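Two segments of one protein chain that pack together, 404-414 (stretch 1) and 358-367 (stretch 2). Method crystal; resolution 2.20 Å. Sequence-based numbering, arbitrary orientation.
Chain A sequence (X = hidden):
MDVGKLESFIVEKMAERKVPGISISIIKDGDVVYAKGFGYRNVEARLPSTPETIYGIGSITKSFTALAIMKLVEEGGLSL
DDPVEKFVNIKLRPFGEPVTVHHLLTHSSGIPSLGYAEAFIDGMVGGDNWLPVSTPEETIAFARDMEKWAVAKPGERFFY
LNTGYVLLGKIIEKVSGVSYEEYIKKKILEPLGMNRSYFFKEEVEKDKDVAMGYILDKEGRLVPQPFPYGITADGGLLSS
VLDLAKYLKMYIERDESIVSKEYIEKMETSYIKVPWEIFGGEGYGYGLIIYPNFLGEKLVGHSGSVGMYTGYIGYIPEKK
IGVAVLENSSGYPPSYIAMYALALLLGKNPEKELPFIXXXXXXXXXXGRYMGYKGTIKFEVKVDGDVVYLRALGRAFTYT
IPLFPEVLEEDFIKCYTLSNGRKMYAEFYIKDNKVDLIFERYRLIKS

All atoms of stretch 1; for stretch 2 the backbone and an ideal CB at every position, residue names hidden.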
# COMPACT_ATOMS: atom_id res chain seq x y z
N PHE A 404 -7.58 -34.51 8.49
CA PHE A 404 -6.74 -35.36 9.33
C PHE A 404 -6.52 -36.73 8.69
O PHE A 404 -7.47 -37.48 8.50
CB PHE A 404 -7.39 -35.56 10.70
CG PHE A 404 -7.31 -34.36 11.60
CD1 PHE A 404 -7.18 -33.07 11.08
CD2 PHE A 404 -7.39 -34.51 12.98
CE1 PHE A 404 -7.14 -31.96 11.92
CE2 PHE A 404 -7.36 -33.41 13.83
CZ PHE A 404 -7.23 -32.13 13.30
N PRO A 405 -5.27 -37.07 8.36
CA PRO A 405 -5.00 -38.38 7.76
C PRO A 405 -5.34 -39.50 8.73
O PRO A 405 -4.85 -39.51 9.85
CB PRO A 405 -3.51 -38.31 7.44
CG PRO A 405 -3.30 -36.86 7.16
CD PRO A 405 -4.07 -36.22 8.29
N GLU A 406 -6.18 -40.43 8.28
CA GLU A 406 -6.59 -41.57 9.10
C GLU A 406 -5.99 -42.82 8.51
O GLU A 406 -5.93 -43.86 9.16
CB GLU A 406 -8.11 -41.70 9.12
CG GLU A 406 -8.65 -42.92 9.87
CD GLU A 406 -10.11 -43.23 9.50
OE1 GLU A 406 -11.01 -42.43 9.85
OE2 GLU A 406 -10.36 -44.28 8.86
N VAL A 407 -5.54 -42.72 7.26
CA VAL A 407 -4.94 -43.86 6.57
C VAL A 407 -3.91 -43.40 5.54
O VAL A 407 -4.24 -42.68 4.58
CB VAL A 407 -6.02 -44.72 5.85
CG1 VAL A 407 -5.36 -45.92 5.16
CG2 VAL A 407 -7.05 -45.22 6.86
N LEU A 408 -2.65 -43.80 5.73
CA LEU A 408 -1.59 -43.44 4.80
C LEU A 408 -0.89 -44.64 4.17
O LEU A 408 -0.46 -45.56 4.86
CB LEU A 408 -0.52 -42.59 5.48
CG LEU A 408 -0.82 -41.12 5.72
CD1 LEU A 408 -1.83 -40.99 6.84
CD2 LEU A 408 0.46 -40.40 6.07
N GLU A 409 -0.79 -44.60 2.86
CA GLU A 409 -0.14 -45.65 2.09
C GLU A 409 0.52 -44.92 0.94
O GLU A 409 0.21 -43.75 0.69
CB GLU A 409 -1.17 -46.67 1.61
CG GLU A 409 -1.90 -47.38 2.77
CD GLU A 409 -2.96 -48.38 2.32
OE1 GLU A 409 -3.85 -48.00 1.53
OE2 GLU A 409 -2.92 -49.54 2.78
N GLU A 410 1.42 -45.60 0.24
CA GLU A 410 2.16 -45.02 -0.89
C GLU A 410 1.31 -44.45 -2.01
O GLU A 410 1.67 -43.45 -2.62
CB GLU A 410 3.08 -46.09 -1.50
CG GLU A 410 4.32 -46.40 -0.70
CD GLU A 410 5.30 -45.24 -0.66
OE1 GLU A 410 5.55 -44.64 -1.74
OE2 GLU A 410 5.83 -44.93 0.43
N ASP A 411 0.19 -45.10 -2.30
CA ASP A 411 -0.69 -44.70 -3.40
C ASP A 411 -2.06 -44.26 -2.91
O ASP A 411 -2.93 -43.95 -3.73
CB ASP A 411 -0.89 -45.90 -4.30
CG ASP A 411 -1.39 -47.11 -3.53
OD1 ASP A 411 -0.75 -47.44 -2.50
OD2 ASP A 411 -2.42 -47.71 -3.91
N PHE A 412 -2.25 -44.22 -1.60
CA PHE A 412 -3.56 -43.87 -1.06
C PHE A 412 -3.51 -43.18 0.30
O PHE A 412 -2.85 -43.66 1.23
CB PHE A 412 -4.39 -45.16 -0.94
CG PHE A 412 -5.79 -44.95 -0.47
CD1 PHE A 412 -6.71 -44.25 -1.25
CD2 PHE A 412 -6.21 -45.47 0.75
CE1 PHE A 412 -8.03 -44.07 -0.82
CE2 PHE A 412 -7.52 -45.30 1.19
CZ PHE A 412 -8.44 -44.60 0.40
N ILE A 413 -4.22 -42.06 0.42
CA ILE A 413 -4.30 -41.32 1.67
C ILE A 413 -5.78 -41.02 1.96
O ILE A 413 -6.45 -40.38 1.15
CB ILE A 413 -3.54 -39.97 1.61
CG1 ILE A 413 -2.05 -40.22 1.37
CG2 ILE A 413 -3.74 -39.20 2.92
CD1 ILE A 413 -1.26 -38.96 1.14
N LYS A 414 -6.29 -41.50 3.09
CA LYS A 414 -7.68 -41.25 3.45
C LYS A 414 -7.68 -40.25 4.61
O LYS A 414 -7.03 -40.48 5.63
CB LYS A 414 -8.37 -42.55 3.87
CG LYS A 414 -9.84 -42.39 4.19
CD LYS A 414 -10.53 -43.74 4.37
CE LYS A 414 -12.03 -43.57 4.54
NZ LYS A 414 -12.74 -44.88 4.66
N UNK A 358 8.21 -41.55 6.15
CA UNK A 358 7.38 -41.88 4.98
C UNK A 358 6.13 -41.02 4.90
O UNK A 358 5.62 -40.74 3.80
CB UNK A 358 6.98 -43.36 5.02
N UNK A 359 5.62 -40.59 6.05
CA UNK A 359 4.44 -39.75 6.09
C UNK A 359 4.72 -38.40 5.42
O UNK A 359 3.88 -37.88 4.69
CB UNK A 359 3.98 -39.55 7.54
N UNK A 360 5.90 -37.84 5.65
CA UNK A 360 6.25 -36.56 5.05
C UNK A 360 6.39 -36.67 3.54
O UNK A 360 5.99 -35.77 2.80
CB UNK A 360 7.55 -36.03 5.66
N UNK A 361 7.00 -37.76 3.09
CA UNK A 361 7.21 -37.99 1.66
C UNK A 361 5.89 -38.25 0.94
O UNK A 361 5.65 -37.69 -0.13
CB UNK A 361 8.16 -39.17 1.45
N UNK A 362 5.04 -39.09 1.52
CA UNK A 362 3.75 -39.40 0.92
C UNK A 362 2.84 -38.18 0.86
O UNK A 362 2.19 -37.93 -0.15
CB UNK A 362 3.06 -40.52 1.70
N UNK A 363 2.79 -37.40 1.94
CA UNK A 363 1.96 -36.20 1.99
C UNK A 363 2.41 -35.14 0.98
O UNK A 363 1.57 -34.41 0.44
CB UNK A 363 1.98 -35.61 3.40
N UNK A 364 3.71 -35.06 0.72
CA UNK A 364 4.21 -34.07 -0.24
C UNK A 364 3.59 -34.28 -1.61
O UNK A 364 3.45 -33.34 -2.38
CB UNK A 364 5.74 -34.14 -0.34
N UNK A 365 3.23 -35.52 -1.91
CA UNK A 365 2.63 -35.87 -3.20
C UNK A 365 1.23 -35.30 -3.40
O UNK A 365 0.77 -35.10 -4.52
CB UNK A 365 2.58 -37.39 -3.34
N UNK A 366 0.54 -35.03 -2.29
CA UNK A 366 -0.82 -34.54 -2.32
C UNK A 366 -0.99 -33.03 -2.49
O UNK A 366 -2.09 -32.55 -2.77
CB UNK A 366 -1.52 -34.97 -1.03
N UNK A 367 0.10 -32.28 -2.34
CA UNK A 367 0.05 -30.83 -2.50
C UNK A 367 0.00 -30.47 -3.98
O UNK A 367 0.57 -31.17 -4.82
CB UNK A 367 1.26 -30.17 -1.83

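Stretch 1 is a hairpin: Glu 409 N donates to Phe 412 O at 2.8 Å, and Glu 410 and Asp 411 form the turn. Leu 408 and Ile 413 point their CA-to-CB bonds at the helical backbone of stretch 2, while the carboxylate of Glu 410 reaches the same way.

Position 358 points toward stretch 1, but its ideal CB stops 5.0 Å from Glu 410 OE2, with room around it. A polar or a large side chain would fit; it is Tyr 358, which makes no close contact.

At 359 the bond runs sideways, and the ideal CB is 3.9 Å from Leu 408 CD2. Aliphatic carbon is wanted next to that methyl, whether from a leucine or from the stem of a long polar residue. Arg 359 supplies the stem: its CG lies 3.4 Å from Leu 408 CD2.

Position 360 points away and is unconstrained by stretch 1; Glu 360 pairs instead with position 364, one helical turn on.

At 361 the ideal CB has no atom of stretch 1 close by, so a short side chain would find no partner. A long basic one could reach Glu 410. Arg 361 does so, with t, t for its first two chi angles: NH2 donates to Glu 410 OE2 at 2.9 Å and NH1 to the same OE2 at 3.0 Å, with OE2 at the guanidinium edge, near its plane. This is a salt bridge.

Position 362 faces stretch 1 squarely. Its ideal CB is 4.6 Å from Ile 413 CD1 and 5.1 Å from Leu 408 CD2, a place for a mid-sized aliphatic such as valine, isoleucine or leucine. Ile 362 packs its CG2 3.5 Å from Ile 413 CD1 and has more of its surface covered by stretch 1 than any other residue of stretch 2.

At 363 the bond is sideways, with Ile 413 CD1 5.2 Å from the ideal CB; leucine or methionine could bridge the gap. The end of Leu 363 comes nearer, its CD2 4.1 Å from Ile 413 CD1 and 4.3 Å from Pro 405 CG.

Position 364 points away and suits a polar residue: Lys 364 NZ meets Glu 360 OE1 at 2.7 Å.

Position 365 points toward stretch 1 from farther off, and the carbonyl and carboxylate of Glu 410 invite a long donor. Extended Lys 365 makes weak hydrogen bonds from NZ to Glu 410 O at 3.3 Å and OE1 at 3.4 Å.

At 366 the ideal CB is 4.5 Å from Ile 413 CD1, close enough for a small aliphatic; Val 366 CG2 approaches that atom to 3.7 Å.

Position 367 is out of reach, and Glu 367 bonds elsewhere in the structure.

Stretch 2 358-367: YRERILKKVE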
# COMPACT_ATOMS: atom_id res chain seq x y z
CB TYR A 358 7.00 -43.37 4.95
CG TYR A 358 6.41 -43.95 6.22
CD1 TYR A 358 7.23 -44.44 7.23
CD2 TYR A 358 5.02 -44.09 6.37
CE1 TYR A 358 6.70 -45.06 8.36
CE2 TYR A 358 4.47 -44.70 7.50
CZ TYR A 358 5.32 -45.18 8.49
OH TYR A 358 4.80 -45.80 9.61
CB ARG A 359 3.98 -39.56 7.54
CG ARG A 359 2.82 -38.59 7.74
CD ARG A 359 2.09 -38.88 9.06
NE ARG A 359 2.99 -38.87 10.23
CZ ARG A 359 3.44 -37.77 10.81
NH1 ARG A 359 3.09 -36.58 10.34
NH2 ARG A 359 4.25 -37.85 11.87
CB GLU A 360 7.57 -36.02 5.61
CG GLU A 360 7.87 -34.59 5.17
CD GLU A 360 9.35 -34.33 4.98
OE1 GLU A 360 9.93 -34.93 4.04
OE2 GLU A 360 9.94 -33.55 5.77
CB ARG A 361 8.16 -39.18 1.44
CG ARG A 361 8.37 -39.51 -0.04
CD ARG A 361 9.43 -40.60 -0.23
NE ARG A 361 9.23 -41.73 0.68
CZ ARG A 361 8.25 -42.62 0.57
NH1 ARG A 361 7.39 -42.55 -0.43
NH2 ARG A 361 8.13 -43.59 1.47
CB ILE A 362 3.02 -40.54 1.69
CG1 ILE A 362 3.90 -41.80 1.74
CG2 ILE A 362 1.69 -40.86 1.02
CD1 ILE A 362 4.48 -42.19 0.39
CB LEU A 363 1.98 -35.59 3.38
CG LEU A 363 1.26 -36.40 4.46
CD1 LEU A 363 1.61 -35.82 5.84
CD2 LEU A 363 -0.25 -36.37 4.21
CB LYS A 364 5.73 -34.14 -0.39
CG LYS A 364 6.54 -33.37 0.66
CD LYS A 364 7.88 -32.91 0.05
CE LYS A 364 8.83 -32.32 1.10
NZ LYS A 364 9.49 -33.37 1.92
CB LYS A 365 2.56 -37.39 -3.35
CG LYS A 365 3.87 -38.15 -3.20
CD LYS A 365 3.61 -39.63 -3.48
CE LYS A 365 4.85 -40.51 -3.33
NZ LYS A 365 4.49 -41.95 -3.55
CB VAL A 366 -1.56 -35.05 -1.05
CG1 VAL A 366 -2.62 -34.08 -0.60
CG2 VAL A 366 -2.19 -36.41 -1.34
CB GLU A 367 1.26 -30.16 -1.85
CG GLU A 367 1.42 -30.43 -0.36
CD GLU A 367 2.64 -29.73 0.22
OE1 GLU A 367 3.74 -29.88 -0.37
OE2 GLU A 367 2.51 -29.04 1.27
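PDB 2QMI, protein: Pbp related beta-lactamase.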